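Local coordinates for 70 kDa protein (Xanthomonas sp., PDB 4B2N) that probably cleaves natural rubber processively by adding oxygen to it, as a dioxygenase that carries two c-type hemes, at residues D69-P74 against P82-T87; S26-G31 against G89-S94; L122-L127 against S138-L143. All coordinates share one frame; numbering follows the deposited sequence.

Contact 1: D69-P74 against P82-T87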
ATOM      1  N   ASP A  69     -11.814  -7.965 -16.043  1.00 16.73           N
ATOM      2  CA  ASP A  69     -12.077  -6.765 -16.816  1.00 16.76           C
ATOM      3  C   ASP A  69     -13.443  -6.253 -16.394  1.00 15.82           C
ATOM      4  O   ASP A  69     -14.452  -6.873 -16.678  1.00 16.27           O
ATOM      5  CB  ASP A  69     -11.967  -7.080 -18.321  1.00 17.81           C
ATOM      6  CG  ASP A  69     -12.243  -5.859 -19.193  1.00 18.72           C
ATOM      7  OD1 ASP A  69     -12.666  -4.793 -18.671  1.00 18.77           O
ATOM      8  OD2 ASP A  69     -12.092  -5.977 -20.413  1.00 19.59           O
ATOM      9  N   LEU A  70     -13.487  -5.139 -15.646  1.00 15.55           N
ATOM     10  CA  LEU A  70     -14.770  -4.571 -15.229  1.00 14.74           C
ATOM     11  C   LEU A  70     -15.410  -3.659 -16.278  1.00 15.21           C
ATOM     12  O   LEU A  70     -16.634  -3.357 -16.219  1.00 15.11           O
ATOM     13  CB  LEU A  70     -14.601  -3.697 -13.930  1.00 14.70           C
ATOM     14  CG  LEU A  70     -13.987  -4.586 -12.835  1.00 15.28           C
ATOM     15  CD1 LEU A  70     -13.505  -3.722 -11.662  1.00 14.51           C
ATOM     16  CD2 LEU A  70     -14.959  -5.725 -12.417  1.00 15.63           C
ATOM     17  N   HIS A  71     -14.569  -3.179 -17.216  1.00 15.16           N
ATOM     18  CA  HIS A  71     -15.040  -2.264 -18.282  1.00 15.83           C
ATOM     19  C   HIS A  71     -15.863  -2.969 -19.321  1.00 17.19           C
ATOM     20  O   HIS A  71     -16.884  -2.473 -19.739  1.00 18.35           O
ATOM     21  CB  HIS A  71     -13.862  -1.460 -18.870  1.00 16.08           C
ATOM     22  CG  HIS A  71     -13.355  -0.415 -17.917  1.00 16.49           C
ATOM     23  ND1 HIS A  71     -12.636  -0.736 -16.807  1.00 16.43           N
ATOM     24  CD2 HIS A  71     -13.599   0.945 -17.855  1.00 15.10           C
ATOM     25  CE1 HIS A  71     -12.407   0.399 -16.108  1.00 16.89           C
ATOM     26  NE2 HIS A  71     -12.958   1.421 -16.786  1.00 16.01           N
ATOM     27  N   ASN A  72     -15.457  -4.175 -19.665  1.00 17.81           N
ATOM     28  CA  ASN A  72     -16.212  -5.037 -20.568  1.00 19.69           C
ATOM     29  C   ASN A  72     -16.326  -6.364 -19.820  1.00 17.85           C
ATOM     30  O   ASN A  72     -15.540  -7.299 -20.098  1.00 19.13           O
ATOM     31  CB  ASN A  72     -15.463  -5.086 -21.916  1.00 20.23           C
ATOM     32  CG  ASN A  72     -15.675  -3.801 -22.688  1.00 21.98           C
ATOM     33  OD1 ASN A  72     -16.752  -3.600 -23.250  1.00 23.64           O
ATOM     34  ND2 ASN A  72     -14.730  -2.882 -22.614  1.00 21.64           N
ATOM     35  N   PRO A  73     -17.257  -6.417 -18.824  1.00 17.73           N
ATOM     36  CA  PRO A  73     -17.305  -7.560 -17.859  1.00 18.38           C
ATOM     37  C   PRO A  73     -17.860  -8.832 -18.499  1.00 20.68           C
ATOM     38  O   PRO A  73     -18.542  -8.762 -19.532  1.00 18.55           O
ATOM     39  CB  PRO A  73     -18.190  -7.051 -16.717  1.00 18.46           C
ATOM     40  CG  PRO A  73     -19.122  -6.111 -17.423  1.00 17.59           C
ATOM     41  CD  PRO A  73     -18.306  -5.430 -18.535  1.00 17.98           C
ATOM     42  N   PRO A  74     -17.537  -9.996 -17.912  1.00 21.37           N
ATOM     43  CA  PRO A  74     -18.098 -11.237 -18.402  1.00 25.38           C
ATOM     44  C   PRO A  74     -19.658 -11.241 -18.283  1.00 23.32           C
ATOM     45  O   PRO A  74     -20.215 -10.625 -17.373  1.00 22.42           O
ATOM     46  CB  PRO A  74     -17.435 -12.301 -17.481  1.00 25.27           C
ATOM     47  CG  PRO A  74     -16.340 -11.576 -16.751  1.00 24.93           C
ATOM     48  CD  PRO A  74     -16.770 -10.145 -16.675  1.00 21.88           C
ATOM     49  N   PRO A  82     -17.346   4.466 -18.116  1.00 16.73           N
ATOM     50  CA  PRO A  82     -16.698   5.152 -19.261  1.00 17.83           C
ATOM     51  C   PRO A  82     -15.499   4.294 -19.712  1.00 17.80           C
ATOM     52  O   PRO A  82     -14.898   3.627 -18.892  1.00 17.34           O
ATOM     53  CB  PRO A  82     -16.170   6.434 -18.632  1.00 19.24           C
ATOM     54  CG  PRO A  82     -17.004   6.655 -17.380  1.00 19.02           C
ATOM     55  CD  PRO A  82     -17.342   5.288 -16.872  1.00 17.95           C
ATOM     56  N   PRO A  83     -15.192   4.281 -21.016  1.00 18.81           N
ATOM     57  CA  PRO A  83     -14.117   3.465 -21.550  1.00 18.06           C
ATOM     58  C   PRO A  83     -12.794   3.939 -20.969  1.00 18.45           C
ATOM     59  O   PRO A  83     -12.636   5.135 -20.633  1.00 15.92           O
ATOM     60  CB  PRO A  83     -14.165   3.730 -23.041  1.00 18.98           C
ATOM     61  CG  PRO A  83     -14.948   5.000 -23.235  1.00 20.13           C
ATOM     62  CD  PRO A  83     -15.901   5.061 -22.057  1.00 19.81           C
ATOM     63  N   ARG A  84     -11.851   3.003 -20.823  1.00 16.86           N
ATOM     64  CA  ARG A  84     -10.516   3.362 -20.516  1.00 17.08           C
ATOM     65  C   ARG A  84      -9.889   4.067 -21.753  1.00 17.58           C
ATOM     66  O   ARG A  84     -10.439   3.975 -22.886  1.00 19.33           O
ATOM     67  CB  ARG A  84      -9.716   2.066 -20.209  1.00 17.15           C
ATOM     68  CG  ARG A  84      -9.983   1.461 -18.826  1.00 16.16           C
ATOM     69  CD  ARG A  84      -8.966   0.354 -18.504  1.00 17.66           C
ATOM     70  NE  ARG A  84      -7.610   0.873 -18.815  1.00 16.38           N
ATOM     71  CZ  ARG A  84      -6.932   1.693 -18.011  1.00 16.73           C
ATOM     72  NH1 ARG A  84      -7.431   2.057 -16.807  1.00 19.58           N
ATOM     73  NH2 ARG A  84      -5.786   2.180 -18.414  1.00 15.30           N
ATOM     74  N   PRO A  85      -8.709   4.683 -21.586  1.00 16.40           N
ATOM     75  CA  PRO A  85      -7.995   5.351 -22.712  1.00 17.55           C
ATOM     76  C   PRO A  85      -7.724   4.343 -23.816  1.00 18.35           C
ATOM     77  O   PRO A  85      -7.446   3.193 -23.483  1.00 18.98           O
ATOM     78  CB  PRO A  85      -6.643   5.759 -22.086  1.00 17.44           C
ATOM     79  CG  PRO A  85      -7.005   5.998 -20.640  1.00 19.83           C
ATOM     80  CD  PRO A  85      -8.065   4.961 -20.291  1.00 16.68           C
ATOM     81  N   THR A  86      -7.776   4.790 -25.089  1.00 18.55           N
ATOM     82  CA  THR A  86      -7.592   3.858 -26.226  1.00 18.12           C
ATOM     83  C   THR A  86      -6.371   4.309 -27.034  1.00 17.54           C
ATOM     84  O   THR A  86      -5.913   3.590 -27.946  1.00 17.86           O
ATOM     85  CB  THR A  86      -8.797   3.874 -27.177  1.00 19.18           C
ATOM     86  OG1 THR A  86      -8.962   5.206 -27.658  1.00 19.66           O
ATOM     87  CG2 THR A  86     -10.097   3.386 -26.453  1.00 18.85           C
ATOM     88  N   THR A  87      -5.838   5.499 -26.713  1.00 16.46           N
ATOM     89  CA  THR A  87      -4.641   6.042 -27.385  1.00 16.44           C
ATOM     90  C   THR A  87      -3.545   6.502 -26.444  1.00 16.89           C
ATOM     91  O   THR A  87      -3.794   6.740 -25.273  1.00 15.95           O
ATOM     92  CB  THR A  87      -4.966   7.270 -28.251  1.00 15.64           C
ATOM     93  OG1 THR A  87      -5.208   8.410 -27.406  1.00 16.45           O
ATOM     94  CG2 THR A  87      -6.169   6.977 -29.198  1.00 16.85           C
TER
HETATM   95  O   HOH W   1     -13.675   3.999 -16.679  1.00 20.02           O

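Contact 2: S26-G31 against G89-S94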
ATOM      1  N   SER A  26       7.070   0.222 -17.396  1.00 18.12           N
ATOM      2  CA  SER A  26       5.637   0.210 -17.634  1.00 16.48           C
ATOM      3  C   SER A  26       5.349  -0.110 -19.092  1.00 16.31           C
ATOM      4  O   SER A  26       5.779   0.606 -19.957  1.00 18.45           O
ATOM      5  CB  SER A  26       5.114   1.649 -17.374  1.00 16.26           C
ATOM      6  OG  SER A  26       3.798   1.686 -17.911  1.00 17.84           O
ATOM      7  N   PRO A  27       4.608  -1.173 -19.397  1.00 17.63           N
ATOM      8  CA  PRO A  27       4.463  -1.565 -20.834  1.00 17.83           C
ATOM      9  C   PRO A  27       3.737  -0.562 -21.764  1.00 18.27           C
ATOM     10  O   PRO A  27       4.113  -0.377 -22.893  1.00 19.18           O
ATOM     11  CB  PRO A  27       3.687  -2.871 -20.749  1.00 18.20           C
ATOM     12  CG  PRO A  27       4.110  -3.451 -19.444  1.00 17.55           C
ATOM     13  CD  PRO A  27       4.229  -2.276 -18.473  1.00 17.11           C
ATOM     14  N   LEU A  28       2.720   0.092 -21.264  1.00 17.41           N
ATOM     15  CA  LEU A  28       2.096   1.174 -21.994  1.00 17.78           C
ATOM     16  C   LEU A  28       3.067   2.324 -22.252  1.00 18.26           C
ATOM     17  O   LEU A  28       3.010   2.913 -23.316  1.00 18.07           O
ATOM     18  CB  LEU A  28       0.844   1.709 -21.234  1.00 16.46           C
ATOM     19  CG  LEU A  28      -0.478   0.947 -21.558  1.00 18.11           C
ATOM     20  CD1 LEU A  28      -0.376  -0.578 -21.416  1.00 15.14           C
ATOM     21  CD2 LEU A  28      -1.648   1.399 -20.719  1.00 15.57           C
ATOM     22  N   MET A  29       3.895   2.676 -21.263  1.00 18.24           N
ATOM     23  CA  MET A  29       4.912   3.703 -21.486  1.00 19.10           C
ATOM     24  C   MET A  29       5.987   3.161 -22.449  1.00 19.33           C
ATOM     25  O   MET A  29       6.448   3.894 -23.270  1.00 19.55           O
ATOM     26  CB  MET A  29       5.508   4.238 -20.192  1.00 17.89           C
ATOM     27  CG  MET A  29       4.452   4.883 -19.281  1.00 19.31           C
ATOM     28  SD  MET A  29       3.613   6.250 -20.146  1.00 21.25           S
ATOM     29  CE  MET A  29       4.817   7.572 -19.923  1.00 23.23           C
ATOM     30  N   VAL A  30       6.350   1.897 -22.382  1.00 20.63           N
ATOM     31  CA  VAL A  30       7.317   1.361 -23.372  1.00 21.87           C
ATOM     32  C   VAL A  30       6.734   1.563 -24.748  1.00 22.58           C
ATOM     33  O   VAL A  30       7.393   2.110 -25.658  1.00 22.31           O
ATOM     34  CB  VAL A  30       7.686  -0.131 -23.100  1.00 22.44           C
ATOM     35  CG1 VAL A  30       8.492  -0.757 -24.229  1.00 25.15           C
ATOM     36  CG2 VAL A  30       8.408  -0.244 -21.753  1.00 22.81           C
ATOM     37  N   GLY A  31       5.480   1.153 -24.902  1.00 20.41           N
ATOM     38  CA  GLY A  31       4.868   1.164 -26.227  1.00 21.18           C
ATOM     39  C   GLY A  31       4.571   2.527 -26.783  1.00 22.05           C
ATOM     40  O   GLY A  31       4.471   2.703 -27.988  1.00 25.59           O
ATOM     41  N   GLY A  89      -2.154   9.344 -26.347  1.00 17.91           N
ATOM     42  CA  GLY A  89      -2.410  10.690 -25.875  1.00 18.08           C
ATOM     43  C   GLY A  89      -3.431  10.702 -24.742  1.00 17.86           C
ATOM     44  O   GLY A  89      -3.269  11.413 -23.750  1.00 15.76           O
ATOM     45  N   GLN A  90      -4.501   9.935 -24.903  1.00 16.84           N
ATOM     46  CA  GLN A  90      -5.534   9.786 -23.863  1.00 16.92           C
ATOM     47  C   GLN A  90      -4.936   9.283 -22.563  1.00 16.28           C
ATOM     48  O   GLN A  90      -5.179   9.844 -21.486  1.00 15.65           O
ATOM     49  CB  GLN A  90      -6.647   8.881 -24.310  1.00 16.92           C
ATOM     50  CG  GLN A  90      -7.581   9.568 -25.319  1.00 19.10           C
ATOM     51  CD  GLN A  90      -8.648   8.555 -25.771  1.00 19.79           C
ATOM     52  OE1 GLN A  90      -8.776   7.483 -25.199  1.00 20.52           O
ATOM     53  NE2 GLN A  90      -9.429   8.922 -26.802  1.00 21.44           N
ATOM     54  N   PHE A  91      -4.069   8.285 -22.669  1.00 15.74           N
ATOM     55  CA  PHE A  91      -3.479   7.724 -21.452  1.00 15.75           C
ATOM     56  C   PHE A  91      -2.551   8.722 -20.753  1.00 15.73           C
ATOM     57  O   PHE A  91      -2.649   8.969 -19.483  1.00 14.07           O
ATOM     58  CB  PHE A  91      -2.709   6.456 -21.830  1.00 15.76           C
ATOM     59  CG  PHE A  91      -2.013   5.806 -20.666  1.00 16.73           C
ATOM     60  CD1 PHE A  91      -2.738   5.128 -19.675  1.00 15.55           C
ATOM     61  CD2 PHE A  91      -0.635   5.861 -20.558  1.00 16.00           C
ATOM     62  CE1 PHE A  91      -2.084   4.526 -18.579  1.00 15.91           C
ATOM     63  CE2 PHE A  91       0.003   5.290 -19.462  1.00 15.22           C
ATOM     64  CZ  PHE A  91      -0.731   4.617 -18.475  1.00 14.50           C
ATOM     65  N   ARG A  92      -1.710   9.374 -21.572  1.00 14.10           N
ATOM     66  CA  ARG A  92      -0.715  10.313 -21.032  1.00 14.43           C
ATOM     67  C   ARG A  92      -1.443  11.493 -20.370  1.00 14.60           C
ATOM     68  O   ARG A  92      -0.995  11.974 -19.337  1.00 14.00           O
ATOM     69  CB  ARG A  92       0.291  10.796 -22.140  1.00 15.28           C
ATOM     70  CG  ARG A  92       1.221   9.665 -22.595  1.00 16.93           C
ATOM     71  CD  ARG A  92       2.395  10.183 -23.410  1.00 18.43           C
ATOM     72  NE  ARG A  92       1.952  10.520 -24.746  1.00 18.92           N
ATOM     73  CZ  ARG A  92       2.421   9.984 -25.882  1.00 19.13           C
ATOM     74  NH1 ARG A  92       3.411   9.117 -25.878  1.00 19.93           N
ATOM     75  NH2 ARG A  92       1.880  10.384 -27.050  1.00 19.40           N
ATOM     76  N   ALA A  93      -2.558  11.935 -20.955  1.00 14.78           N
ATOM     77  CA  ALA A  93      -3.292  13.075 -20.359  1.00 14.61           C
ATOM     78  C   ALA A  93      -3.891  12.598 -19.038  1.00 14.57           C
ATOM     79  O   ALA A  93      -3.883  13.299 -18.038  1.00 13.96           O
ATOM     80  CB  ALA A  93      -4.444  13.441 -21.276  1.00 15.34           C
ATOM     81  N   SER A  94      -4.440  11.361 -19.068  1.00 13.54           N
ATOM     82  CA  SER A  94      -4.999  10.764 -17.839  1.00 13.98           C
ATOM     83  C   SER A  94      -3.932  10.653 -16.731  1.00 14.40           C
ATOM     84  O   SER A  94      -4.153  11.068 -15.583  1.00 14.27           O
ATOM     85  CB  SER A  94      -5.687   9.423 -18.135  1.00 13.82           C
ATOM     86  OG  SER A  94      -6.150   8.853 -16.906  1.00 14.84           O
TER

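Contact 3: L122-L127 against S138-L143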
ATOM      1  N   LEU A 122       3.806  22.752  19.487  1.00 17.68           N
ATOM      2  CA  LEU A 122       3.250  22.803  20.867  1.00 17.92           C
ATOM      3  C   LEU A 122       2.948  21.410  21.337  1.00 18.26           C
ATOM      4  O   LEU A 122       3.265  21.067  22.482  1.00 17.54           O
ATOM      5  CB  LEU A 122       1.993  23.667  21.003  1.00 18.51           C
ATOM      6  CG  LEU A 122       2.257  25.143  20.766  1.00 19.16           C
ATOM      7  CD1 LEU A 122       0.922  25.890  20.703  1.00 19.22           C
ATOM      8  CD2 LEU A 122       3.218  25.709  21.846  1.00 19.28           C
ATOM      9  N   GLN A 123       2.351  20.583  20.457  1.00 17.00           N
ATOM     10  CA  GLN A 123       2.005  19.211  20.786  1.00 17.18           C
ATOM     11  C   GLN A 123       3.222  18.317  20.930  1.00 16.40           C
ATOM     12  O   GLN A 123       3.157  17.214  21.487  1.00 16.25           O
ATOM     13  CB  GLN A 123       1.040  18.604  19.705  1.00 17.09           C
ATOM     14  CG  GLN A 123      -0.422  19.066  19.948  1.00 18.28           C
ATOM     15  CD  GLN A 123      -0.603  20.556  19.766  1.00 19.57           C
ATOM     16  OE1 GLN A 123      -0.099  21.184  18.784  1.00 18.73           O
ATOM     17  NE2 GLN A 123      -1.290  21.172  20.744  1.00 19.28           N
ATOM     18  N   TRP A 124       4.350  18.747  20.390  1.00 17.14           N
ATOM     19  CA  TRP A 124       5.594  17.956  20.610  1.00 16.46           C
ATOM     20  C   TRP A 124       6.201  18.328  21.955  1.00 17.32           C
ATOM     21  O   TRP A 124       7.193  17.741  22.352  1.00 16.61           O
ATOM     22  CB  TRP A 124       6.647  18.354  19.608  1.00 17.28           C
ATOM     23  CG  TRP A 124       6.273  18.252  18.151  1.00 16.59           C
ATOM     24  CD1 TRP A 124       5.199  17.567  17.588  1.00 17.57           C
ATOM     25  CD2 TRP A 124       6.959  18.877  17.049  1.00 16.45           C
ATOM     26  NE1 TRP A 124       5.156  17.730  16.255  1.00 18.46           N
ATOM     27  CE2 TRP A 124       6.217  18.491  15.843  1.00 17.72           C
ATOM     28  CE3 TRP A 124       8.085  19.678  16.931  1.00 16.40           C
ATOM     29  CZ2 TRP A 124       6.604  18.901  14.567  1.00 16.92           C
ATOM     30  CZ3 TRP A 124       8.439  20.142  15.645  1.00 15.54           C
ATOM     31  CH2 TRP A 124       7.744  19.721  14.486  1.00 16.91           C
ATOM     32  N   GLY A 125       5.679  19.373  22.610  1.00 16.76           N
ATOM     33  CA  GLY A 125       6.250  19.826  23.896  1.00 17.16           C
ATOM     34  C   GLY A 125       7.243  20.989  23.757  1.00 18.45           C
ATOM     35  O   GLY A 125       7.917  21.303  24.734  1.00 20.73           O
ATOM     36  N   TYR A 126       7.269  21.694  22.613  1.00 17.53           N
ATOM     37  CA  TYR A 126       8.158  22.847  22.444  1.00 18.39           C
ATOM     38  C   TYR A 126       7.291  24.059  22.823  1.00 19.16           C
ATOM     39  O   TYR A 126       6.044  23.990  22.729  1.00 18.87           O
ATOM     40  CB  TYR A 126       8.645  23.002  21.004  1.00 17.52           C
ATOM     41  CG  TYR A 126       9.609  21.913  20.542  1.00 17.22           C
ATOM     42  CD1 TYR A 126      10.209  20.992  21.459  1.00 17.86           C
ATOM     43  CD2 TYR A 126       9.962  21.839  19.243  1.00 18.62           C
ATOM     44  CE1 TYR A 126      11.137  19.988  21.013  1.00 17.01           C
ATOM     45  CE2 TYR A 126      10.855  20.869  18.771  1.00 16.69           C
ATOM     46  CZ  TYR A 126      11.451  19.981  19.665  1.00 16.34           C
ATOM     47  OH  TYR A 126      12.323  19.043  19.170  1.00 17.40           O
ATOM     48  N   LEU A 127       7.935  25.146  23.217  1.00 19.90           N
ATOM     49  CA  LEU A 127       7.134  26.306  23.585  1.00 20.81           C
ATOM     50  C   LEU A 127       7.083  27.322  22.451  1.00 20.99           C
ATOM     51  O   LEU A 127       6.095  28.028  22.343  1.00 21.84           O
ATOM     52  CB  LEU A 127       7.692  27.002  24.827  1.00 23.01           C
ATOM     53  CG  LEU A 127       7.632  26.157  26.102  1.00 26.73           C
ATOM     54  CD1 LEU A 127       8.489  26.790  27.211  1.00 29.23           C
ATOM     55  CD2 LEU A 127       6.195  26.031  26.598  1.00 26.67           C
ATOM     56  N   SER A 138       9.149  16.444   9.118  1.00 14.55           N
ATOM     57  CA  SER A 138       9.573  15.280   8.287  1.00 14.37           C
ATOM     58  C   SER A 138      10.171  14.236   9.166  1.00 13.73           C
ATOM     59  O   SER A 138       9.854  13.064   9.031  1.00 14.24           O
ATOM     60  CB  SER A 138      10.623  15.720   7.242  1.00 15.24           C
ATOM     61  OG  SER A 138       9.885  16.156   6.071  1.00 20.40           O
ATOM     62  N   LYS A 139      11.082  14.652  10.036  1.00 13.91           N
ATOM     63  CA  LYS A 139      11.765  13.679  10.890  1.00 13.86           C
ATOM     64  C   LYS A 139      10.787  12.933  11.817  1.00 14.35           C
ATOM     65  O   LYS A 139      10.780  11.715  11.865  1.00 12.75           O
ATOM     66  CB  LYS A 139      12.832  14.368  11.746  1.00 14.27           C
ATOM     67  CG  LYS A 139      14.143  14.650  11.026  1.00 15.39           C
ATOM     68  CD  LYS A 139      14.939  15.622  11.915  1.00 17.38           C
ATOM     69  CE  LYS A 139      16.277  15.903  11.362  1.00 21.27           C
ATOM     70  NZ  LYS A 139      16.968  16.589  12.498  1.00 23.71           N
ATOM     71  N   ARG A 140       9.934  13.701  12.520  1.00 13.94           N
ATOM     72  CA  ARG A 140       9.027  13.137  13.526  1.00 13.62           C
ATOM     73  C   ARG A 140       8.053  12.166  12.884  1.00 13.52           C
ATOM     74  O   ARG A 140       7.779  11.072  13.405  1.00 13.84           O
ATOM     75  CB  ARG A 140       8.209  14.260  14.196  1.00 13.07           C
ATOM     76  CG  ARG A 140       7.328  13.737  15.350  1.00 14.05           C
ATOM     77  CD  ARG A 140       6.719  14.952  15.998  1.00 14.40           C
ATOM     78  NE  ARG A 140       5.747  14.595  17.010  1.00 14.97           N
ATOM     79  CZ  ARG A 140       6.057  14.435  18.297  1.00 15.15           C
ATOM     80  NH1 ARG A 140       7.342  14.579  18.673  1.00 14.68           N
ATOM     81  NH2 ARG A 140       5.106  14.132  19.185  1.00 13.47           N
ATOM     82  N   TYR A 141       7.544  12.525  11.719  1.00 13.43           N
ATOM     83  CA  TYR A 141       6.421  11.756  11.211  1.00 13.02           C
ATOM     84  C   TYR A 141       6.869  10.729  10.176  1.00 13.36           C
ATOM     85  O   TYR A 141       6.024   9.977   9.665  1.00 14.72           O
ATOM     86  CB  TYR A 141       5.354  12.682  10.629  1.00 13.83           C
ATOM     87  CG  TYR A 141       4.738  13.577  11.681  1.00 15.18           C
ATOM     88  CD1 TYR A 141       4.176  13.028  12.868  1.00 14.38           C
ATOM     89  CD2 TYR A 141       4.722  14.953  11.515  1.00 15.31           C
ATOM     90  CE1 TYR A 141       3.668  13.882  13.871  1.00 16.26           C
ATOM     91  CE2 TYR A 141       4.189  15.779  12.488  1.00 15.72           C
ATOM     92  CZ  TYR A 141       3.633  15.257  13.626  1.00 16.32           C
ATOM     93  OH  TYR A 141       3.151  16.172  14.558  1.00 17.10           O
ATOM     94  N   GLY A 142       8.156  10.708   9.865  1.00 13.06           N
ATOM     95  CA  GLY A 142       8.712   9.812   8.863  1.00 12.50           C
ATOM     96  C   GLY A 142       8.279  10.161   7.452  1.00 13.33           C
ATOM     97  O   GLY A 142       8.028   9.265   6.631  1.00 13.92           O
ATOM     98  N   LEU A 143       8.308  11.443   7.148  1.00 12.73           N
ATOM     99  CA  LEU A 143       7.957  11.986   5.812  1.00 13.20           C
ATOM    100  C   LEU A 143       9.228  12.626   5.187  1.00 13.58           C
ATOM    101  O   LEU A 143      10.364  12.375   5.693  1.00 14.09           O
ATOM    102  CB  LEU A 143       6.814  13.034   5.968  1.00 12.77           C
ATOM    103  CG  LEU A 143       5.594  12.432   6.663  1.00 12.36           C
ATOM    104  CD1 LEU A 143       4.526  13.504   6.850  1.00 13.18           C
ATOM    105  CD2 LEU A 143       5.041  11.225   5.866  1.00 13.00           C
TER
HETATM  106  O   HOH W   2       7.507  15.163  21.436  1.00 20.42           O

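Contact 1: D69-P74 against P82-T87
P82 meets the imidazole of H71 through its backbone: H71 CD2 stands 3.2 Å from P82 O, and that oxygen lies close to the plane of the ring, at its edge. Besides this edge-on touch, a water 2.7 Å from H71 NE2 and within bonding distance of P82 O can link ring and carbonyl as well, the direction of its bond to NE2 being undecided. P83 adds little, its carbonyl carbon standing obliquely to the ring at the limit of contact.

R84 makes the apolar part of the contact. Its CG lies over the middle of one imidazole face, 3.6 Å from the H71 centroid and only 10° off the ring normal, a well-centred CH-pi contact. The chain then folds about its CG-CD bond (chi3 48°), and the guanidinium ends up nearly perpendicular to the imidazole, at 86°. P85 CD lies on one face of that guanidinium, offset toward its rim. T86 N bonds to the side-chain oxygen of Q90, and the hydroxyl of T87 provides the N-cap of the helix that follows.

On the other side, an Asx motif shapes the turn that presents H71: N72 N reaches D69 OD1 at 3.0 Å, coming from above the carboxylate plane. H71 ND1 bonds to D309, so both ring nitrogens have partners.

Both segments belong to the irregular chain between helices 27-32 and 88-104. Helix 333-345 packs against them, E337 touching H71 and N341 bonding R84 NH2, while P85 leans on the first turn of helix 88-104.

Contact 2: S26-G31 against G89-S94
F91 is the one residue of 89-94 that makes close contact with 26-31, and it is approached in two distinct ways. L28 CD2 lies over one face of the phenyl ring, 4.0 Å from the F91 centroid and 17° off the normal, which defines a CH-pi contact; its nearest ring atom is F91 CE1 at 3.8 Å. L28 CB adds a second touch, 4.1 Å from F91 CE2. M29 comes to the rim instead: its SD stands 3.8 Å from F91 CE2, almost exactly in the ring plane, an edge-on Met-aromatic contact.

The torsions account for this. F91 has CG anti to the backbone N (chi1 178°), which carries the ring across the gap between the backbones, whose closest CA atoms, those of L28 and F91, are 8.6 Å apart. M29 is bent at both chi2 and chi3, folding its sulfur round to the rim.

L28 and F91 are buried, whereas M29, though it packs just as closely, is partly exposed. The loose part is R92, which stays beyond contact distance of 26-31 and whose NH2 is engaged by a salt bridge to D37. S26 OG caps the helix start only weakly, reaching M29 N at 3.5 Å, but it also bonds to I344 O.

The contact thus joins the short helix 27-32 to the opening turns of helix 88-104, which the C32-C88 disulfide also ties together. Helix 333-345 closes in through N341, I344 and S345 against F91, and L41 from a loop touches both L28 and F91.

Contact 3: L122-L127 against S138-L143
W124, in a type I beta turn from L122 to G125, lies against R140 and Y141 in the last turn of helix 133-141, just ahead of the Schellman motif in which G142 ends the helix with positive phi. R140 starts with CG anti to its backbone nitrogen (chi1 -175°) and stays extended as far as NE, which carries CD and the guanidinium over one indole face. Its CD lies 3.5 Å from the centroid of the W124 five-membered ring, a CH-pi contact offset toward the rim. Beyond it the guanidinium inclines by 26° to the indole and sets NE 3.1 Å from W124 CD1. The two side chains lie alongside one another, reaching in from opposite ends. NE and the indole NE1 are near neighbours too, but both are donors and make no bond.

W124 NE1 turns its proton elsewhere, to Y141 OH at 3.1 Å. This bond is nearly straight and lies almost within the indole plane, so the ring is held at its edge by Y141 and over a face by R140. Y141 has CG anti to its carbonyl carbon (chi1 -64°), which helps bring the hydroxyl to that edge. The two aromatic rings themselves meet obliquely. Because Y141 OH also bonds to D224, and R140 NE makes a salt bridge to the same D224 OD2, one carboxylate oxygen positions both partners of the tryptophan. Its negative charge would be expected to favour the charged arginine in this buried place.

N550 takes a further bond from R140 NH1, and the same nitrogen donates to a water 2.8 Å away that also stands 2.8 Å from W124 O.

Contacts 1 and 2 are neighbours, centres 15 Å apart, and contact 1 is nested within the chain loop that contact 2 closes. They meet directly, P85 CB lying 3.7 Å from F91 N, and both rest on helix 333-345, where N341 bonds R84 and packs against F91. Contact 3 follows later in the chain and stands apart: its centre is about 45 Å from that of contact 1, on the opposite side of the chain's centre, and about 40 Å from that of contact 2. The side chains of R84, F91 and Y141 lie about 12, 13 and 12 Å from a bound heme c, too far to touch it; those of R84 and F91 are each about 9 Å from that of heme-binding R294.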